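PDB 3CP5: cytochrome c from Rhodothermus marinus, which binds one covalently attached heme c and probably carries electrons between redox partners. Local coordinates for residues Q39-Y44 against H49-R54; D62-R67 against A112-L117. One frame throughout, in Å; residues are numbered along the deposited sequence.

Contact 1: residues Q39-Y44 against H49-R54; sequences QLFNTY and HRLDER. With HEC (heme c), chain C.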
loop_
_atom_site.group_PDB
_atom_site.type_symbol
_atom_site.label_atom_id
_atom_site.label_comp_id
_atom_site.label_asym_id
_atom_site.label_seq_id
_atom_site.Cartn_x
_atom_site.Cartn_y
_atom_site.Cartn_z
ATOM N N GLN A 39 -1.423 13.538 3.229
ATOM C CA GLN A 39 -2.724 14.106 2.905
ATOM C C GLN A 39 -3.563 13.073 2.178
ATOM O O GLN A 39 -4.753 12.917 2.468
ATOM C CB GLN A 39 -2.563 15.354 2.053
ATOM C CG GLN A 39 -1.825 16.476 2.762
ATOM C CD GLN A 39 -1.515 17.602 1.778
ATOM O OE1 GLN A 39 -1.569 17.444 0.549
ATOM N NE2 GLN A 39 -1.204 18.749 2.350
ATOM N N LEU A 40 -2.989 12.382 1.227
ATOM C CA LEU A 40 -3.767 11.413 0.451
ATOM C C LEU A 40 -4.143 10.197 1.291
ATOM O O LEU A 40 -5.243 9.685 1.161
ATOM C CB LEU A 40 -2.897 10.940 -0.724
ATOM C CG LEU A 40 -2.776 11.891 -1.886
ATOM C CD1 LEU A 40 -1.623 11.478 -2.797
ATOM C CD2 LEU A 40 -4.066 12.090 -2.664
ATOM N N PHE A 41 -3.316 9.816 2.251
ATOM C CA PHE A 41 -3.625 8.713 3.137
ATOM C C PHE A 41 -4.829 9.073 4.021
ATOM O O PHE A 41 -5.727 8.268 4.219
ATOM C CB PHE A 41 -2.396 8.354 3.967
ATOM C CG PHE A 41 -2.536 7.119 4.837
ATOM C CD1 PHE A 41 -2.168 5.867 4.389
ATOM C CD2 PHE A 41 -3.040 7.237 6.132
ATOM C CE1 PHE A 41 -2.275 4.743 5.152
ATOM C CE2 PHE A 41 -3.179 6.111 6.885
ATOM C CZ PHE A 41 -2.818 4.871 6.423
ATOM N N ASN A 42 -4.819 10.297 4.537
ATOM C CA ASN A 42 -5.969 10.777 5.296
ATOM C C ASN A 42 -7.257 10.697 4.494
ATOM O O ASN A 42 -8.308 10.283 4.983
ATOM C CB ASN A 42 -5.721 12.226 5.756
ATOM C CG ASN A 42 -6.960 12.674 6.528
ATOM O OD1 ASN A 42 -7.843 13.314 5.979
ATOM N ND2 ASN A 42 -7.061 12.319 7.788
ATOM N N THR A 43 -7.165 11.102 3.230
ATOM C CA THR A 43 -8.324 11.164 2.345
ATOM C C THR A 43 -8.866 9.795 1.944
ATOM O O THR A 43 -10.075 9.524 1.933
ATOM C CB THR A 43 -7.914 11.927 1.035
ATOM O OG1 THR A 43 -7.576 13.279 1.369
ATOM C CG2 THR A 43 -9.026 11.959 0.032
ATOM N N TYR A 44 -7.958 8.873 1.586
ATOM C CA TYR A 44 -8.306 7.597 0.990
ATOM C C TYR A 44 -8.230 6.395 1.929
ATOM O O TYR A 44 -8.881 5.378 1.622
ATOM C CB TYR A 44 -7.439 7.303 -0.231
ATOM C CG TYR A 44 -7.690 8.068 -1.503
ATOM C CD1 TYR A 44 -7.131 9.296 -1.787
ATOM C CD2 TYR A 44 -8.531 7.542 -2.484
ATOM C CE1 TYR A 44 -7.390 9.968 -2.963
ATOM C CE2 TYR A 44 -8.781 8.201 -3.672
ATOM C CZ TYR A 44 -8.214 9.431 -3.918
ATOM O OH TYR A 44 -8.431 10.112 -5.095
ATOM N N HIS A 49 -7.807 2.096 7.893
ATOM C CA HIS A 49 -6.523 1.695 8.424
ATOM C C HIS A 49 -5.991 2.688 9.448
ATOM O O HIS A 49 -6.134 3.895 9.232
ATOM C CB HIS A 49 -5.493 1.582 7.306
ATOM C CG HIS A 49 -5.604 0.485 6.299
ATOM N ND1 HIS A 49 -5.191 -0.817 6.535
ATOM C CD2 HIS A 49 -6.052 0.523 5.001
ATOM C CE1 HIS A 49 -5.406 -1.541 5.414
ATOM N NE2 HIS A 49 -5.942 -0.745 4.476
ATOM N N ARG A 50 -5.328 2.179 10.480
ATOM C CA ARG A 50 -4.488 2.860 11.454
ATOM C C ARG A 50 -3.033 2.465 11.266
ATOM O O ARG A 50 -2.772 1.425 10.644
ATOM C CB ARG A 50 -4.975 2.504 12.856
ATOM C CG ARG A 50 -6.405 2.901 13.117
ATOM C CD ARG A 50 -6.506 4.297 13.635
ATOM N NE ARG A 50 -7.932 4.593 13.823
ATOM C CZ ARG A 50 -8.786 4.860 12.847
ATOM N NH1 ARG A 50 -8.436 4.882 11.558
ATOM N NH2 ARG A 50 -10.056 5.108 13.167
ATOM N N LEU A 51 -2.109 3.273 11.789
ATOM C CA LEU A 51 -0.718 2.891 11.628
ATOM C C LEU A 51 -0.290 1.800 12.607
ATOM O O LEU A 51 0.466 0.908 12.220
ATOM C CB LEU A 51 0.126 4.146 11.798
ATOM C CG LEU A 51 0.018 5.236 10.724
ATOM C CD1 LEU A 51 0.966 6.384 11.031
ATOM C CD2 LEU A 51 0.266 4.670 9.331
ATOM N N ASP A 52 -0.791 1.872 13.870
ATOM C CA ASP A 52 -0.266 1.043 14.950
ATOM C C ASP A 52 -1.216 0.013 15.532
ATOM O O ASP A 52 -0.909 -0.602 16.557
ATOM C CB ASP A 52 0.298 1.952 16.045
ATOM C CG ASP A 52 1.415 2.858 15.599
ATOM O OD1 ASP A 52 2.410 2.355 15.047
ATOM O OD2 ASP A 52 1.379 4.069 15.859
ATOM N N GLU A 53 -2.359 -0.149 14.913
ATOM C CA GLU A 53 -3.268 -1.212 15.353
ATOM C C GLU A 53 -4.210 -1.629 14.234
ATOM O O GLU A 53 -4.366 -0.916 13.231
ATOM C CB GLU A 53 -4.051 -0.757 16.584
ATOM C CG GLU A 53 -4.983 0.383 16.292
ATOM C CD GLU A 53 -5.760 0.933 17.459
ATOM O OE1 GLU A 53 -5.505 0.513 18.612
ATOM O OE2 GLU A 53 -6.625 1.831 17.264
ATOM N N ARG A 54 -4.790 -2.800 14.406
ATOM C CA ARG A 54 -5.814 -3.267 13.489
ATOM C C ARG A 54 -7.037 -2.376 13.608
ATOM O O ARG A 54 -7.343 -1.825 14.678
ATOM C CB ARG A 54 -6.265 -4.690 13.823
ATOM C CG ARG A 54 -5.152 -5.670 13.916
ATOM C CD ARG A 54 -5.615 -7.113 14.074
ATOM N NE ARG A 54 -4.645 -7.887 13.296
ATOM C CZ ARG A 54 -3.799 -8.819 13.665
ATOM N NH1 ARG A 54 -3.725 -9.228 14.924
ATOM N NH2 ARG A 54 -3.001 -9.380 12.749
HETATM FE FE HEC C . -6.308 -1.285 2.562
HETATM C CHA HEC C . -5.200 -4.477 3.085
HETATM C CHB HEC C . -3.128 -0.263 1.884
HETATM C CHC HEC C . -7.517 1.811 1.712
HETATM C CHD HEC C . -9.347 -2.138 3.787
HETATM N NA HEC C . -4.538 -2.186 2.524
HETATM C C1A HEC C . -4.248 -3.539 2.710
HETATM C C2A HEC C . -2.855 -3.773 2.419
HETATM C C3A HEC C . -2.274 -2.604 2.117
HETATM C C4A HEC C . -3.341 -1.614 2.154
HETATM C CMA HEC C . -0.795 -2.323 1.772
HETATM C CAA HEC C . -2.090 -5.105 2.615
HETATM C CBA HEC C . -1.452 -5.235 4.000
HETATM C CGA HEC C . -0.517 -6.416 4.119
HETATM O O1A HEC C . -0.140 -6.744 5.292
HETATM O O2A HEC C . -0.109 -6.983 3.071
HETATM N NB HEC C . -5.507 0.452 1.981
HETATM C C1B HEC C . -4.151 0.697 1.885
HETATM C C2B HEC C . -3.947 2.068 1.497
HETATM C C3B HEC C . -5.166 2.664 1.357
HETATM C C4B HEC C . -6.140 1.636 1.664
HETATM C CMB HEC C . -2.536 2.682 1.319
HETATM C CAB HEC C . -5.482 4.066 0.799
HETATM C CBB HEC C . -4.980 4.299 -0.502
HETATM N NC HEC C . -8.085 -0.378 2.649
HETATM C C1C HEC C . -8.429 0.903 2.219
HETATM C C2C HEC C . -9.830 1.171 2.476
HETATM C C3C HEC C . -10.353 0.081 3.058
HETATM C C4C HEC C . -9.267 -0.858 3.222
HETATM C CMC HEC C . -10.439 2.559 2.320
HETATM C CAC HEC C . -11.739 -0.081 3.752
HETATM C CBC HEC C . -12.835 0.150 2.876
HETATM N ND HEC C . -7.095 -2.979 3.273
HETATM C C1D HEC C . -8.390 -3.125 3.757
HETATM C C2D HEC C . -8.574 -4.500 4.226
HETATM C C3D HEC C . -7.451 -5.161 3.921
HETATM C C4D HEC C . -6.508 -4.189 3.406
HETATM C CMD HEC C . -9.929 -4.973 4.818
HETATM C CAD HEC C . -7.130 -6.661 4.057
HETATM C CBD HEC C . -7.443 -7.382 2.722
HETATM C CGD HEC C . -8.920 -7.263 2.422
HETATM O O1D HEC C . -9.290 -6.664 1.371
HETATM O O2D HEC C . -9.701 -7.784 3.305
#
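Phe41, on the last turn of helix 31-44, sends the far end of its ring against the loop that carries His49, the axial heme ligand that follows Cys45 and Cys48 in the CXXCH motif of a fold consistent with the class I cytochromes c. Two apolar groups meet the ring tip obliquely: CD2 of Leu51 lies 4.2 Å from Phe41 CZ, and CB of His49 lies 4.3 Å from that same CZ. The ring reaches this far because Phe41 CG stands anti to its backbone N (chi1 -174°), which carries the side chain out from the helix toward the loop. The methyl CMB of the heme lies obliquely to the ring as well, putting Phe41 beside both the heme and its ligand.

His49 itself binds iron through NE2, at 2.0 Å from FE. Its CD2 and CE1 lie to the two sides of that bond, each 3.0 Å from FE, so the imidazole meets the metal edge-on, pointing its NE2 corner at it. Met100 SD supplies the other axial ligand. On the edge away from the iron, His49 ND1 donates to Pro58 O, a second-shell bond that fixes the ring's rotation and would probably enrich the electron density of the imidazole.

Further out, Leu51 rests on Tyr116 of helix 107-123, and the Phe41 ring meets that tyrosine too, at a plane angle of about 50°. Backbone bonds of Arg50 with Leu60 and of Leu51 with Arg61 hold the loop in place. On the helix side, Tyr44 touches the vinyl-derived thioether arm, where Tyr44 CB lies 3.9 Å from HEC CAB. The backbone Tyr44 O comes within 3.3 Å of the heme methyl HEC CMC.

Contact 2: residues D62-R67 against A112-L117; sequences DVTKRR and AILEYL. With HEC (heme c), chain C.
Thr64 and Leu117 bring the backbones closest, with their CA atoms 6.6 Å apart, where the short helix 63-66 lies against the C-terminal helix 107-123 of the cytochrome c fold. Thr64 turns its methyl inward: CG2 is 4.0 Å from CB of Leu117 and 4.1 Å from CD1 of Leu114, touching two residues one turn apart on the long helix. Its hydroxyl is flanked by the backbone N and C (chi1 61°), which leaves CG2 for this apolar side. Beside it, the branches of Val63 divide their work. CG1 meets Leu117 CD1 at 4.0 Å, the two side chains crossing at a slant, whereas CG2, anti to the backbone N, faces the heme methyl CMA. Ile113, on the same helix as Leu117, also reaches the heme, through CG2 to CMB and CD1 to CBB.

A water links the two backbones. It accepts from Thr64 N at 3.0 Å and donates to Leu117 O at 2.8 Å, bridging an amide in the first turn of the short helix to a carbonyl of the long one.

Where the short helix ends, Arg67 leaves helical geometry and bends at chi2 (-66°) to bring its guanidinium to a heme propionate. The carboxylate lies at the edge of the group, near its plane: NE donates to O2A at 2.9 Å and NH2 to O1A at 3.1 Å, both with an N-H...O angle of 155°. This two-pronged pairing fixes the propionate's rotation and would probably stabilise its negative charge. Between the helices the contact is apolar apart from the water bridge, whereas the charged guanidinium of Arg67 is turned to the propionate.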
loop_
_atom_site.group_PDB
_atom_site.type_symbol
_atom_site.label_atom_id
_atom_site.label_comp_id
_atom_site.label_asym_id
_atom_site.label_seq_id
_atom_site.Cartn_x
_atom_site.Cartn_y
_atom_site.Cartn_z
ATOM N N ASP A 62 4.337 -0.610 9.581
ATOM C CA ASP A 62 5.503 -1.370 9.135
ATOM C C ASP A 62 5.250 -2.094 7.835
ATOM O O ASP A 62 6.059 -2.980 7.496
ATOM C CB ASP A 62 6.013 -2.277 10.250
ATOM C CG ASP A 62 6.744 -1.422 11.300
ATOM O OD1 ASP A 62 7.304 -0.308 11.165
ATOM O OD2 ASP A 62 6.748 -1.936 12.430
ATOM N N VAL A 63 4.282 -1.703 7.028
ATOM C CA VAL A 63 4.015 -2.456 5.767
ATOM C C VAL A 63 5.191 -2.418 4.814
ATOM O O VAL A 63 5.438 -3.429 4.136
ATOM C CB VAL A 63 2.709 -2.000 5.120
ATOM C CG1 VAL A 63 2.794 -0.652 4.433
ATOM C CG2 VAL A 63 2.250 -3.082 4.149
ATOM N N THR A 64 5.953 -1.320 4.739
ATOM C CA THR A 64 7.136 -1.283 3.885
ATOM C C THR A 64 8.313 -2.120 4.419
ATOM O O THR A 64 9.275 -2.334 3.661
ATOM C CB THR A 64 7.617 0.137 3.601
ATOM O OG1 THR A 64 7.971 0.812 4.835
ATOM C CG2 THR A 64 6.534 0.896 2.845
ATOM N N LYS A 65 8.249 -2.619 5.661
ATOM C CA LYS A 65 9.251 -3.502 6.205
ATOM C C LYS A 65 8.897 -4.953 5.975
ATOM O O LYS A 65 9.729 -5.839 6.033
ATOM C CB LYS A 65 9.450 -3.287 7.723
ATOM C CG LYS A 65 9.920 -1.889 8.071
ATOM C CD LYS A 65 10.138 -1.788 9.552
ATOM C CE LYS A 65 10.729 -0.455 9.947
ATOM N NZ LYS A 65 11.673 -0.677 11.102
ATOM N N ARG A 66 7.636 -5.219 5.735
ATOM C CA ARG A 66 7.063 -6.549 5.575
ATOM C C ARG A 66 6.802 -6.954 4.113
ATOM O O ARG A 66 6.791 -8.167 3.807
ATOM C CB ARG A 66 5.776 -6.671 6.398
ATOM C CG ARG A 66 6.080 -6.571 7.902
ATOM C CD ARG A 66 4.851 -6.480 8.787
ATOM N NE ARG A 66 5.242 -6.185 10.177
ATOM C CZ ARG A 66 5.480 -7.109 11.098
ATOM N NH1 ARG A 66 5.391 -8.422 10.866
ATOM N NH2 ARG A 66 5.832 -6.756 12.328
ATOM N N ARG A 67 6.533 -5.968 3.279
ATOM C CA ARG A 67 6.160 -6.126 1.888
ATOM C C ARG A 67 6.986 -5.269 0.981
ATOM O O ARG A 67 7.406 -4.202 1.411
ATOM C CB ARG A 67 4.704 -5.697 1.698
ATOM C CG ARG A 67 3.689 -6.291 2.648
ATOM C CD ARG A 67 3.489 -7.804 2.493
ATOM N NE ARG A 67 2.461 -8.230 3.452
ATOM C CZ ARG A 67 2.414 -9.279 4.223
ATOM N NH1 ARG A 67 3.365 -10.178 4.204
ATOM N NH2 ARG A 67 1.374 -9.406 5.034
ATOM N N ALA A 112 3.009 8.631 -4.049
ATOM C CA ALA A 112 3.090 9.561 -2.912
ATOM C C ALA A 112 2.741 8.889 -1.603
ATOM O O ALA A 112 3.411 9.027 -0.586
ATOM C CB ALA A 112 2.225 10.802 -3.187
ATOM N N ILE A 113 1.645 8.103 -1.596
ATOM C CA ILE A 113 1.253 7.352 -0.420
ATOM C C ILE A 113 2.350 6.389 -0.024
ATOM O O ILE A 113 2.682 6.254 1.170
ATOM C CB ILE A 113 -0.124 6.664 -0.600
ATOM C CG1 ILE A 113 -1.231 7.701 -0.794
ATOM C CG2 ILE A 113 -0.434 5.742 0.549
ATOM C CD1 ILE A 113 -2.565 7.134 -1.196
ATOM N N LEU A 114 3.000 5.729 -0.998
ATOM C CA LEU A 114 4.114 4.831 -0.668
ATOM C C LEU A 114 5.261 5.586 0.006
ATOM O O LEU A 114 5.799 5.097 0.998
ATOM C CB LEU A 114 4.635 4.154 -1.938
ATOM C CG LEU A 114 5.862 3.258 -1.813
ATOM C CD1 LEU A 114 5.559 2.069 -0.914
ATOM C CD2 LEU A 114 6.467 2.815 -3.104
ATOM N N GLU A 115 5.545 6.791 -0.431
ATOM C CA GLU A 115 6.550 7.638 0.186
ATOM C C GLU A 115 6.201 7.967 1.645
ATOM O O GLU A 115 7.073 7.920 2.549
ATOM C CB GLU A 115 6.809 8.920 -0.605
ATOM C CG GLU A 115 8.180 9.468 -0.318
ATOM C CD GLU A 115 9.347 8.805 -1.003
ATOM O OE1 GLU A 115 10.401 9.472 -1.110
ATOM O OE2 GLU A 115 9.206 7.651 -1.459
ATOM N N TYR A 116 4.939 8.285 1.900
ATOM C CA TYR A 116 4.453 8.471 3.253
ATOM C C TYR A 116 4.628 7.225 4.106
ATOM O O TYR A 116 5.095 7.269 5.258
ATOM C CB TYR A 116 3.001 8.928 3.236
ATOM C CG TYR A 116 2.356 8.976 4.615
ATOM C CD1 TYR A 116 2.789 9.864 5.575
ATOM C CD2 TYR A 116 1.309 8.163 4.974
ATOM C CE1 TYR A 116 2.191 9.925 6.839
ATOM C CE2 TYR A 116 0.711 8.199 6.203
ATOM C CZ TYR A 116 1.149 9.089 7.150
ATOM O OH TYR A 116 0.585 9.134 8.386
ATOM N N LEU A 117 4.294 6.066 3.576
ATOM C CA LEU A 117 4.482 4.798 4.272
ATOM C C LEU A 117 5.946 4.500 4.592
ATOM O O LEU A 117 6.286 4.011 5.654
ATOM C CB LEU A 117 3.787 3.652 3.539
ATOM C CG LEU A 117 2.264 3.722 3.476
ATOM C CD1 LEU A 117 1.728 2.691 2.501
ATOM C CD2 LEU A 117 1.637 3.493 4.832
HETATM FE FE HEC C . -6.308 -1.285 2.562
HETATM C CHA HEC C . -5.200 -4.477 3.085
HETATM C CHB HEC C . -3.128 -0.263 1.884
HETATM C CHC HEC C . -7.517 1.811 1.712
HETATM C CHD HEC C . -9.347 -2.138 3.787
HETATM N NA HEC C . -4.538 -2.186 2.524
HETATM C C1A HEC C . -4.248 -3.539 2.710
HETATM C C2A HEC C . -2.855 -3.773 2.419
HETATM C C3A HEC C . -2.274 -2.604 2.117
HETATM C C4A HEC C . -3.341 -1.614 2.154
HETATM C CMA HEC C . -0.795 -2.323 1.772
HETATM C CAA HEC C . -2.090 -5.105 2.615
HETATM C CBA HEC C . -1.452 -5.235 4.000
HETATM C CGA HEC C . -0.517 -6.416 4.119
HETATM O O1A HEC C . -0.140 -6.744 5.292
HETATM O O2A HEC C . -0.109 -6.983 3.071
HETATM N NB HEC C . -5.507 0.452 1.981
HETATM C C1B HEC C . -4.151 0.697 1.885
HETATM C C2B HEC C . -3.947 2.068 1.497
HETATM C C3B HEC C . -5.166 2.664 1.357
HETATM C C4B HEC C . -6.140 1.636 1.664
HETATM C CMB HEC C . -2.536 2.682 1.319
HETATM C CAB HEC C . -5.482 4.066 0.799
HETATM C CBB HEC C . -4.980 4.299 -0.502
HETATM N NC HEC C . -8.085 -0.378 2.649
HETATM C C1C HEC C . -8.429 0.903 2.219
HETATM C C2C HEC C . -9.830 1.171 2.476
HETATM C C3C HEC C . -10.353 0.081 3.058
HETATM C C4C HEC C . -9.267 -0.858 3.222
HETATM C CMC HEC C . -10.439 2.559 2.320
HETATM C CAC HEC C . -11.739 -0.081 3.752
HETATM C CBC HEC C . -12.835 0.150 2.876
HETATM N ND HEC C . -7.095 -2.979 3.273
HETATM C C1D HEC C . -8.390 -3.125 3.757
HETATM C C2D HEC C . -8.574 -4.500 4.226
HETATM C C3D HEC C . -7.451 -5.161 3.921
HETATM C C4D HEC C . -6.508 -4.189 3.406
HETATM C CMD HEC C . -9.929 -4.973 4.818
HETATM C CAD HEC C . -7.130 -6.661 4.057
HETATM C CBD HEC C . -7.443 -7.382 2.722
HETATM C CGD HEC C . -8.920 -7.263 2.422
HETATM O O1D HEC C . -9.290 -6.664 1.371
HETATM O O2D HEC C . -9.701 -7.784 3.305
HETATM O O HOH W 1 5.553 1.306 6.104
#

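In the fold
From the N terminus, helix 31-44 leads through the covalent heme-attachment residues to the loop at 49-54, so contact 1 closes a short loop with four residues between its segments. The chain then reaches helix 63-66, which opens contact 2. Helices 69-77, 79-85 and 87-96 and the Met100 loop follow before helix 107-123 closes it, across 44 residues. The contacts run in series, neither nested nor crossed. The centres of contact 1 and contact 2 lie about 11 Å apart. Helix 107-123 connects them: Ile113 and Ala112 pack on Leu40, with Ile113 CG1 3.6 Å from Leu40 CB. Helix 31-44, the His49 loop and the propionate-binding turn thereby gather around one heme.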